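Local atomic coordinates of biliverdin reductase (Synechocystis sp., PDB entry 5B3T), a protein that probably reduces the tetrapyrrole biliverdin to bilirubin with NADPH, as a Rossmann-fold enzyme of the Gfo/Idh/MocA family in the heme-degradation pathway. Residues F217-T223 against I237-V243; N247-F251 against F262-T266; H132-L136 against A184-R188. All blocks are in the same frame, centred on the assembly; numbering follows the deposited sequence.

Contact 1 of 3, residues F217-T223 against I237-V243; sequences FRACLAT and IYGKGEV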
loop_
_atom_site.group_PDB
_atom_site.type_symbol
_atom_site.label_atom_id
_atom_site.label_comp_id
_atom_site.label_asym_id
_atom_site.label_seq_id
_atom_site.Cartn_x
_atom_site.Cartn_y
_atom_site.Cartn_z
ATOM N N PHE A 217 15.971 12.957 5.552
ATOM C CA PHE A 217 15.823 12.989 6.996
ATOM C C PHE A 217 16.478 11.750 7.589
ATOM O O PHE A 217 16.550 10.696 6.951
ATOM C CB PHE A 217 14.351 13.087 7.433
ATOM C CG PHE A 217 13.471 11.965 6.938
ATOM C CD1 PHE A 217 13.274 10.830 7.710
ATOM C CD2 PHE A 217 12.805 12.065 5.724
ATOM C CE1 PHE A 217 12.453 9.801 7.269
ATOM C CE2 PHE A 217 11.980 11.038 5.278
ATOM C CZ PHE A 217 11.804 9.907 6.051
ATOM N N ARG A 218 16.992 11.901 8.806
ATOM C CA ARG A 218 17.560 10.775 9.527
ATOM C C ARG A 218 16.574 10.150 10.498
ATOM O O ARG A 218 16.831 9.050 10.996
ATOM C CB ARG A 218 18.826 11.202 10.280
ATOM C CG ARG A 218 18.608 12.237 11.363
ATOM C CD ARG A 218 19.932 12.624 12.006
ATOM N NE ARG A 218 19.739 13.302 13.283
ATOM C CZ ARG A 218 19.770 12.684 14.459
ATOM N NH1 ARG A 218 19.995 11.378 14.514
ATOM N NH2 ARG A 218 19.583 13.369 15.578
ATOM N N ALA A 219 15.464 10.826 10.779
ATOM C CA ALA A 219 14.394 10.265 11.586
ATOM C C ALA A 219 13.130 11.066 11.322
ATOM O O ALA A 219 13.191 12.247 10.965
ATOM C CB ALA A 219 14.733 10.283 13.083
ATOM N N CYS A 220 11.987 10.409 11.488
ATOM C CA CYS A 220 10.702 11.081 11.422
ATOM C C CYS A 220 9.769 10.463 12.450
ATOM O O CYS A 220 9.847 9.268 12.748
ATOM C CB CYS A 220 10.072 11.000 10.020
ATOM S SG CYS A 220 9.495 9.360 9.524
ATOM N N LEU A 221 8.899 11.300 13.006
ATOM C CA LEU A 221 7.831 10.850 13.890
ATOM C C LEU A 221 6.558 11.558 13.465
ATOM O O LEU A 221 6.465 12.786 13.568
ATOM C CB LEU A 221 8.146 11.140 15.359
ATOM C CG LEU A 221 6.998 10.838 16.327
ATOM C CD1 LEU A 221 6.587 9.372 16.242
ATOM C CD2 LEU A 221 7.373 11.214 17.752
ATOM N N ALA A 222 5.589 10.793 12.972
ATOM C CA ALA A 222 4.326 11.342 12.504
ATOM C C ALA A 222 3.194 10.696 13.284
ATOM O O ALA A 222 3.129 9.468 13.393
ATOM C CB ALA A 222 4.146 11.117 11.003
ATOM N N THR A 223 2.310 11.527 13.832
ATOM C CA THR A 223 1.218 11.074 14.679
ATOM C C THR A 223 -0.084 11.656 14.158
ATOM O O THR A 223 -0.157 12.853 13.867
ATOM C CB THR A 223 1.436 11.498 16.136
ATOM O OG1 THR A 223 1.632 12.916 16.193
ATOM C CG2 THR A 223 2.658 10.808 16.716
ATOM N N ILE A 237 0.399 5.996 14.406
ATOM C CA ILE A 237 1.753 6.435 14.725
ATOM C C ILE A 237 2.718 5.828 13.716
ATOM O O ILE A 237 2.674 4.619 13.458
ATOM C CB ILE A 237 2.153 6.032 16.157
ATOM C CG1 ILE A 237 1.017 6.326 17.142
ATOM C CG2 ILE A 237 3.428 6.747 16.580
ATOM C CD1 ILE A 237 0.669 7.794 17.267
ATOM N N TYR A 238 3.593 6.661 13.155
ATOM C CA TYR A 238 4.626 6.196 12.236
ATOM C C TYR A 238 5.941 6.864 12.600
ATOM O O TYR A 238 6.070 8.087 12.486
ATOM C CB TYR A 238 4.266 6.493 10.776
ATOM C CG TYR A 238 5.278 5.966 9.776
ATOM C CD1 TYR A 238 6.369 6.734 9.385
ATOM C CD2 TYR A 238 5.140 4.699 9.227
ATOM C CE1 TYR A 238 7.295 6.251 8.475
ATOM C CE2 TYR A 238 6.058 4.209 8.316
ATOM C CZ TYR A 238 7.133 4.990 7.944
ATOM O OH TYR A 238 8.049 4.507 7.038
ATOM N N GLY A 239 6.912 6.062 13.025
ATOM C CA GLY A 239 8.234 6.571 13.326
ATOM C C GLY A 239 9.334 5.662 12.821
ATOM O O GLY A 239 9.199 4.437 12.860
ATOM N N LYS A 240 10.423 6.247 12.328
ATOM C CA LYS A 240 11.582 5.469 11.921
ATOM C C LYS A 240 12.802 6.374 11.943
ATOM O O LYS A 240 12.689 7.598 11.849
ATOM C CB LYS A 240 11.398 4.841 10.533
ATOM C CG LYS A 240 11.423 5.825 9.372
ATOM C CD LYS A 240 11.247 5.094 8.047
ATOM C CE LYS A 240 11.070 6.062 6.893
ATOM N NZ LYS A 240 10.659 5.354 5.649
ATOM N N GLY A 241 13.970 5.757 12.077
ATOM C CA GLY A 241 15.200 6.519 12.032
ATOM C C GLY A 241 16.109 6.359 13.231
ATOM O O GLY A 241 15.957 5.431 14.031
ATOM N N GLU A 242 17.053 7.291 13.370
ATOM C CA GLU A 242 18.178 7.120 14.280
ATOM C C GLU A 242 17.827 7.374 15.742
ATOM O O GLU A 242 18.580 6.944 16.622
ATOM C CB GLU A 242 19.327 8.041 13.853
ATOM C CG GLU A 242 20.005 7.609 12.557
ATOM C CD GLU A 242 21.017 8.618 12.045
ATOM O OE1 GLU A 242 21.285 9.615 12.750
ATOM O OE2 GLU A 242 21.550 8.410 10.935
ATOM N N VAL A 243 16.705 8.044 16.031
ATOM C CA VAL A 243 16.393 8.428 17.405
ATOM C C VAL A 243 15.565 7.390 18.151
ATOM O O VAL A 243 15.332 7.553 19.357
ATOM C CB VAL A 243 15.649 9.780 17.456
ATOM C CG1 VAL A 243 16.473 10.865 16.782
ATOM C CG2 VAL A 243 14.274 9.659 16.810
#
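A salt bridge closes one end of this strand pair: R218 NH1 donates to E242 OE1 at 2.8 Å, with an N-H...O angle of 145°. Beside it the backbone closes too, E242 N reaching R218 O at 3.0 Å, while the other carboxylate oxygen of E242 is held by the A167 amide. Four backbone bonds then define an antiparallel ladder. C220 N to K240 O (2.9 Å) and K240 N to C220 O (3.1 Å) make one hydrogen-bonded pair; A222 N to Y238 O (2.8 Å) and Y238 N to A222 O (2.9 Å) make the next. The axes of 219-223 and 237-241 run at 176°, 4.7 Å apart. At the non-hydrogen-bonded pair A219-G241 the CA atoms come within 3.9 Å; an ideal CB on G241 would lie 2.3 Å from A219 CA and 2.4 Å from R218 O, and at phi/psi 125/-163° would also jam against the preceding carbonyl. R218 and A219 both face W209 on the neighbouring strand, a classic beta bulge.

On one face, C220 SG meets the edge of the Y238 ring, 4.0 Å from CE1 and 81° off the ring normal. K240 extends along the same face, F217 CE1 lying 4.0 Å from K240 CE. K240 NZ donates to Y238 OH at 3.1 Å and also to T172 O. Y173 and F178 add cation-pi contacts to this lysine. L221 CD1 and I237 CG2 pack at 4.1 Å on the opposite face. The antiparallel register between consecutive strands 217-228 and 233-241 is that of a beta hairpin, within the mixed sheet of the C-terminal domain.

Contact 2 of 3, residues N247-F251 against F262-T266; sequences NERIF and FVGET. With PO4 (phosphate ion), chain D.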
loop_
_atom_site.group_PDB
_atom_site.type_symbol
_atom_site.label_atom_id
_atom_site.label_comp_id
_atom_site.label_asym_id
_atom_site.label_seq_id
_atom_site.Cartn_x
_atom_site.Cartn_y
_atom_site.Cartn_z
ATOM N N ASN A 247 11.627 -0.664 18.949
ATOM C CA ASN A 247 10.721 -0.884 17.833
ATOM C C ASN A 247 9.326 -1.253 18.333
ATOM O O ASN A 247 9.141 -1.726 19.458
ATOM C CB ASN A 247 11.255 -1.980 16.912
ATOM C CG ASN A 247 12.508 -1.556 16.175
ATOM O OD1 ASN A 247 12.959 -0.416 16.298
ATOM N ND2 ASN A 247 13.078 -2.471 15.399
ATOM N N GLU A 248 8.337 -1.030 17.470
ATOM C CA GLU A 248 6.943 -1.283 17.803
ATOM C C GLU A 248 6.179 -1.572 16.520
ATOM O O GLU A 248 6.234 -0.778 15.577
ATOM C CB GLU A 248 6.321 -0.083 18.530
ATOM C CG GLU A 248 5.041 -0.397 19.281
ATOM C CD GLU A 248 4.411 0.832 19.911
ATOM O OE1 GLU A 248 4.735 1.957 19.476
ATOM O OE2 GLU A 248 3.594 0.674 20.844
ATOM N N ARG A 249 5.483 -2.710 16.484
ATOM C CA ARG A 249 4.541 -3.047 15.415
ATOM C C ARG A 249 3.262 -3.526 16.092
ATOM O O ARG A 249 3.082 -4.724 16.330
ATOM C CB ARG A 249 5.104 -4.100 14.460
ATOM C CG ARG A 249 6.099 -3.560 13.446
ATOM C CD ARG A 249 6.114 -4.418 12.185
ATOM N NE ARG A 249 6.560 -5.785 12.444
ATOM C CZ ARG A 249 6.102 -6.854 11.800
ATOM N NH1 ARG A 249 5.175 -6.719 10.861
ATOM N NH2 ARG A 249 6.565 -8.060 12.099
ATOM N N ILE A 250 2.370 -2.584 16.394
ATOM C CA ILE A 250 1.167 -2.851 17.171
ATOM C C ILE A 250 -0.053 -2.403 16.377
ATOM O O ILE A 250 -0.049 -1.327 15.768
ATOM C CB ILE A 250 1.209 -2.140 18.541
ATOM C CG1 ILE A 250 2.402 -2.627 19.363
ATOM C CG2 ILE A 250 -0.082 -2.365 19.309
ATOM C CD1 ILE A 250 2.335 -4.084 19.738
ATOM N N PHE A 251 -1.093 -3.236 16.384
ATOM C CA PHE A 251 -2.411 -2.873 15.862
ATOM C C PHE A 251 -3.428 -3.419 16.860
ATOM O O PHE A 251 -3.698 -4.624 16.887
ATOM C CB PHE A 251 -2.636 -3.428 14.458
ATOM C CG PHE A 251 -3.691 -2.691 13.670
ATOM C CD1 PHE A 251 -4.660 -1.932 14.307
ATOM C CD2 PHE A 251 -3.706 -2.756 12.285
ATOM C CE1 PHE A 251 -5.623 -1.257 13.583
ATOM C CE2 PHE A 251 -4.668 -2.080 11.554
ATOM C CZ PHE A 251 -5.627 -1.331 12.204
ATOM N N PHE A 262 -2.806 -7.199 17.655
ATOM C CA PHE A 262 -1.852 -7.740 16.700
ATOM C C PHE A 262 -0.481 -7.149 16.991
ATOM O O PHE A 262 -0.304 -5.927 16.946
ATOM C CB PHE A 262 -2.290 -7.466 15.261
ATOM C CG PHE A 262 -3.520 -8.228 14.857
ATOM C CD1 PHE A 262 -4.780 -7.724 15.129
ATOM C CD2 PHE A 262 -3.415 -9.461 14.232
ATOM C CE1 PHE A 262 -5.916 -8.429 14.772
ATOM C CE2 PHE A 262 -4.546 -10.171 13.871
ATOM C CZ PHE A 262 -5.799 -9.654 14.140
ATOM N N VAL A 263 0.472 -8.016 17.321
ATOM C CA VAL A 263 1.871 -7.651 17.494
ATOM C C VAL A 263 2.619 -8.252 16.314
ATOM O O VAL A 263 2.801 -9.474 16.241
ATOM C CB VAL A 263 2.439 -8.151 18.828
ATOM C CG1 VAL A 263 3.905 -7.756 18.962
ATOM C CG2 VAL A 263 1.619 -7.614 19.995
ATOM N N GLY A 264 3.049 -7.402 15.389
ATOM C CA GLY A 264 3.548 -7.916 14.127
ATOM C C GLY A 264 2.431 -8.656 13.422
ATOM O O GLY A 264 1.292 -8.180 13.346
ATOM N N GLU A 265 2.742 -9.848 12.916
ATOM C CA GLU A 265 1.745 -10.716 12.304
ATOM C C GLU A 265 1.129 -11.696 13.300
ATOM O O GLU A 265 0.583 -12.726 12.887
ATOM C CB GLU A 265 2.359 -11.479 11.127
ATOM C CG GLU A 265 2.718 -10.606 9.930
ATOM C CD GLU A 265 4.002 -9.821 10.133
ATOM O OE1 GLU A 265 4.731 -10.110 11.106
ATOM O OE2 GLU A 265 4.284 -8.916 9.320
ATOM N N THR A 266 1.200 -11.399 14.595
ATOM C CA THR A 266 0.677 -12.263 15.644
ATOM C C THR A 266 -0.583 -11.639 16.224
ATOM O O THR A 266 -0.567 -10.470 16.618
ATOM C CB THR A 266 1.718 -12.469 16.748
ATOM O OG1 THR A 266 2.848 -13.177 16.222
ATOM C CG2 THR A 266 1.125 -13.253 17.904
HETATM P P PO4 D . 9.516 -7.504 14.281
HETATM O O1 PO4 D . 9.432 -8.212 15.613
HETATM O O2 PO4 D . 9.180 -8.478 13.176
HETATM O O3 PO4 D . 10.915 -6.975 14.079
HETATM O O4 PO4 D . 8.535 -6.357 14.256
#
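R249 loses 88 Å² to the other segment, more than any other residue here, and its guanidinium explains why. NH1 donates to E265 OE2 at 2.8 Å and NH2 to E265 OE1 at 2.9 Å, a two-pronged salt bridge, while the CA of G264 lies over one guanidinium face. An ideal CB on G264 would come 3.0 Å from R249 NH2, a clash, and its phi of 62° also suits glycine. The same arginine holds a phosphate, probably from the crystallisation liquor, through NE to O4 (2.7 Å) and NH2 to O2 (2.9 Å). Its backbone takes part as well: G264 N donates to R249 O at 2.8 Å.

F262 (64 Å²) and F251 (55 Å²) form an antiparallel hydrogen-bonded pair, F251 N to F262 O at 2.9 Å and F262 N to F251 O at 2.8 Å. Their CB atoms stand 4.1 Å apart on one face, where both rings reach helix 137-146. I250 CD1 and V263 CG2 meet at 3.6 Å on the other face. Both pairs belong to the beta hairpin of strands 248-255 and 258-263. A type II' turn from V263 to T266, closed by T266 N to V263 O at 3.0 Å, then starts strand 266-271 of the antiparallel meander.

Contact 3 of 3, residues H132-L136 against A184-R188; sequences HIELL and AALSR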
loop_
_atom_site.group_PDB
_atom_site.type_symbol
_atom_site.label_atom_id
_atom_site.label_comp_id
_atom_site.label_asym_id
_atom_site.label_seq_id
_atom_site.Cartn_x
_atom_site.Cartn_y
_atom_site.Cartn_z
ATOM N N HIS A 132 -3.648 -2.881 -1.429
ATOM C CA HIS A 132 -2.675 -2.551 -0.386
ATOM C C HIS A 132 -2.489 -3.819 0.446
ATOM O O HIS A 132 -3.155 -4.007 1.467
ATOM C CB HIS A 132 -3.152 -1.375 0.454
ATOM C CG HIS A 132 -2.078 -0.746 1.285
ATOM N ND1 HIS A 132 -2.344 0.201 2.249
ATOM C CD2 HIS A 132 -0.735 -0.925 1.293
ATOM C CE1 HIS A 132 -1.212 0.579 2.816
ATOM N NE2 HIS A 132 -0.222 -0.090 2.254
ATOM N N ILE A 133 -1.580 -4.687 -0.005
ATOM C CA ILE A 133 -1.411 -6.017 0.562
ATOM C C ILE A 133 -0.049 -6.187 1.220
ATOM O O ILE A 133 0.073 -6.890 2.230
ATOM C CB ILE A 133 -1.632 -7.102 -0.516
ATOM C CG1 ILE A 133 -3.041 -6.996 -1.097
ATOM C CG2 ILE A 133 -1.399 -8.499 0.050
ATOM C CD1 ILE A 133 -3.273 -7.861 -2.319
ATOM N N GLU A 134 0.988 -5.543 0.677
ATOM C CA GLU A 134 2.343 -5.753 1.178
ATOM C C GLU A 134 2.463 -5.364 2.647
ATOM O O GLU A 134 3.128 -6.056 3.428
ATOM C CB GLU A 134 3.341 -4.968 0.324
ATOM C CG GLU A 134 4.800 -5.264 0.630
ATOM C CD GLU A 134 5.343 -4.436 1.777
ATOM O OE1 GLU A 134 4.826 -3.322 2.001
ATOM O OE2 GLU A 134 6.280 -4.905 2.459
ATOM N N LEU A 135 1.829 -4.264 3.043
ATOM C CA LEU A 135 1.864 -3.807 4.431
ATOM C C LEU A 135 0.728 -4.476 5.198
ATOM O O LEU A 135 -0.436 -4.080 5.084
ATOM C CB LEU A 135 1.761 -2.287 4.503
ATOM C CG LEU A 135 1.751 -1.690 5.914
ATOM C CD1 LEU A 135 3.074 -1.952 6.622
ATOM C CD2 LEU A 135 1.434 -0.198 5.877
ATOM N N LEU A 136 1.071 -5.506 5.976
ATOM C CA LEU A 136 0.153 -6.123 6.936
ATOM C C LEU A 136 -1.117 -6.648 6.271
ATOM O O LEU A 136 -2.192 -6.642 6.877
ATOM C CB LEU A 136 -0.199 -5.142 8.057
ATOM C CG LEU A 136 0.959 -4.726 8.964
ATOM C CD1 LEU A 136 0.530 -3.603 9.889
ATOM C CD2 LEU A 136 1.456 -5.917 9.770
ATOM N N ALA A 184 0.881 5.303 4.078
ATOM C CA ALA A 184 0.602 3.872 4.135
ATOM C C ALA A 184 -0.196 3.507 5.382
ATOM O O ALA A 184 -1.138 2.710 5.312
ATOM C CB ALA A 184 1.907 3.078 4.081
ATOM N N ALA A 185 0.165 4.081 6.533
ATOM C CA ALA A 185 -0.542 3.759 7.767
ATOM C C ALA A 185 -1.993 4.218 7.708
ATOM O O ALA A 185 -2.896 3.504 8.158
ATOM C CB ALA A 185 0.176 4.387 8.962
ATOM N N LEU A 186 -2.237 5.406 7.150
ATOM C CA LEU A 186 -3.604 5.907 7.053
ATOM C C LEU A 186 -4.436 5.088 6.079
ATOM O O LEU A 186 -5.661 5.011 6.226
ATOM C CB LEU A 186 -3.596 7.376 6.639
ATOM C CG LEU A 186 -3.023 8.330 7.685
ATOM C CD1 LEU A 186 -2.879 9.715 7.094
ATOM C CD2 LEU A 186 -3.886 8.352 8.938
ATOM N N SER A 187 -3.797 4.480 5.077
ATOM C CA SER A 187 -4.514 3.562 4.200
ATOM C C SER A 187 -5.030 2.361 4.981
ATOM O O SER A 187 -6.167 1.921 4.776
ATOM C CB SER A 187 -3.609 3.112 3.055
ATOM O OG SER A 187 -4.229 2.100 2.280
ATOM N N ARG A 188 -4.213 1.830 5.891
ATOM C CA ARG A 188 -4.631 0.687 6.696
ATOM C C ARG A 188 -5.826 1.036 7.573
ATOM O O ARG A 188 -6.798 0.276 7.651
ATOM C CB ARG A 188 -3.462 0.195 7.552
ATOM C CG ARG A 188 -2.332 -0.451 6.764
ATOM C CD ARG A 188 -2.483 -1.969 6.716
ATOM N NE ARG A 188 -3.754 -2.387 6.129
ATOM C CZ ARG A 188 -3.887 -2.832 4.884
ATOM N NH1 ARG A 188 -2.822 -2.933 4.100
ATOM N NH2 ARG A 188 -5.080 -3.188 4.425
HETATM O O HOH W 1 -5.582 -4.720 2.567
#
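This is a loop-to-helix contact near the middle of the molecule, its centre about 4 Å from the centre of the chain: the loop 132-136, which follows strand 128-131, meets helix 183-189. Only 305 Å² is buried, yet the polar geometry is precise. R188, with 103 Å² covered, reaches across with its NH1, which donates to H132 O at 2.9 Å and an almost straight 176°; a second, weak bond from NH1 to L135 O (2.8 Å, 124°) draws on the same nitrogen. A water bridges further, 2.8 Å from H132 O and 2.5 Å from R188 NH2.

The R188 guanidinium also lies flat on the H132 ring, centres 4.7 Å apart and planes at 28°, so one side chain both stacks on the histidine and ties down its carbonyl. At the ring edge H132 ND1 and S187 OG share a hydrogen bond of 2.7 Å, and S187 OG is bonded to R191 NE as well. Apolar contacts from L135 and L136 accompany the polar ones: L135 CD2 packs against A184 CB at 3.8 Å and R188 CG at 3.9 Å, while L136 CB lies 4.1 Å from R188 CD. L136 is the N-cap residue of helix 137-146. E104 OE2 also accepts from the backbone amides of I133 and E134.

Y105, which binds NADP(+) in another structure of this protein but has no cofactor here, meets the H132 ring and touches S187. The loop after the Rossmann sheet's edge strand thereby joins the C-terminal domain beside the cofactor site, consistent with the interdomain cleft of Gfo/Idh/MocA oxidoreductases.

Contacts 1 and 2 are successive hairpins of one mixed sheet, their centres 17 Å apart; strand 153-163 runs between strands 233-241 and 248-255. Contact 3 has its centre 13 Å from that of contact 2 and 17 Å from that of contact 1. It touches contact 2 through L136 CD2, which lies 4.0 Å from R249 NH1 and 4.1 Å from E265 OE2; nearest atoms of contacts 1 and 3 are about 5 Å apart. Contact 3 lies beside the NADP(+) site, empty here, the S187 side chain about 3 Å from that of Y105. Contact 1 is near it, K240 about 7 Å from N84 between side chains; in contact 2, E265 is about 9 Å from NADP(+)-binding Y23, likewise.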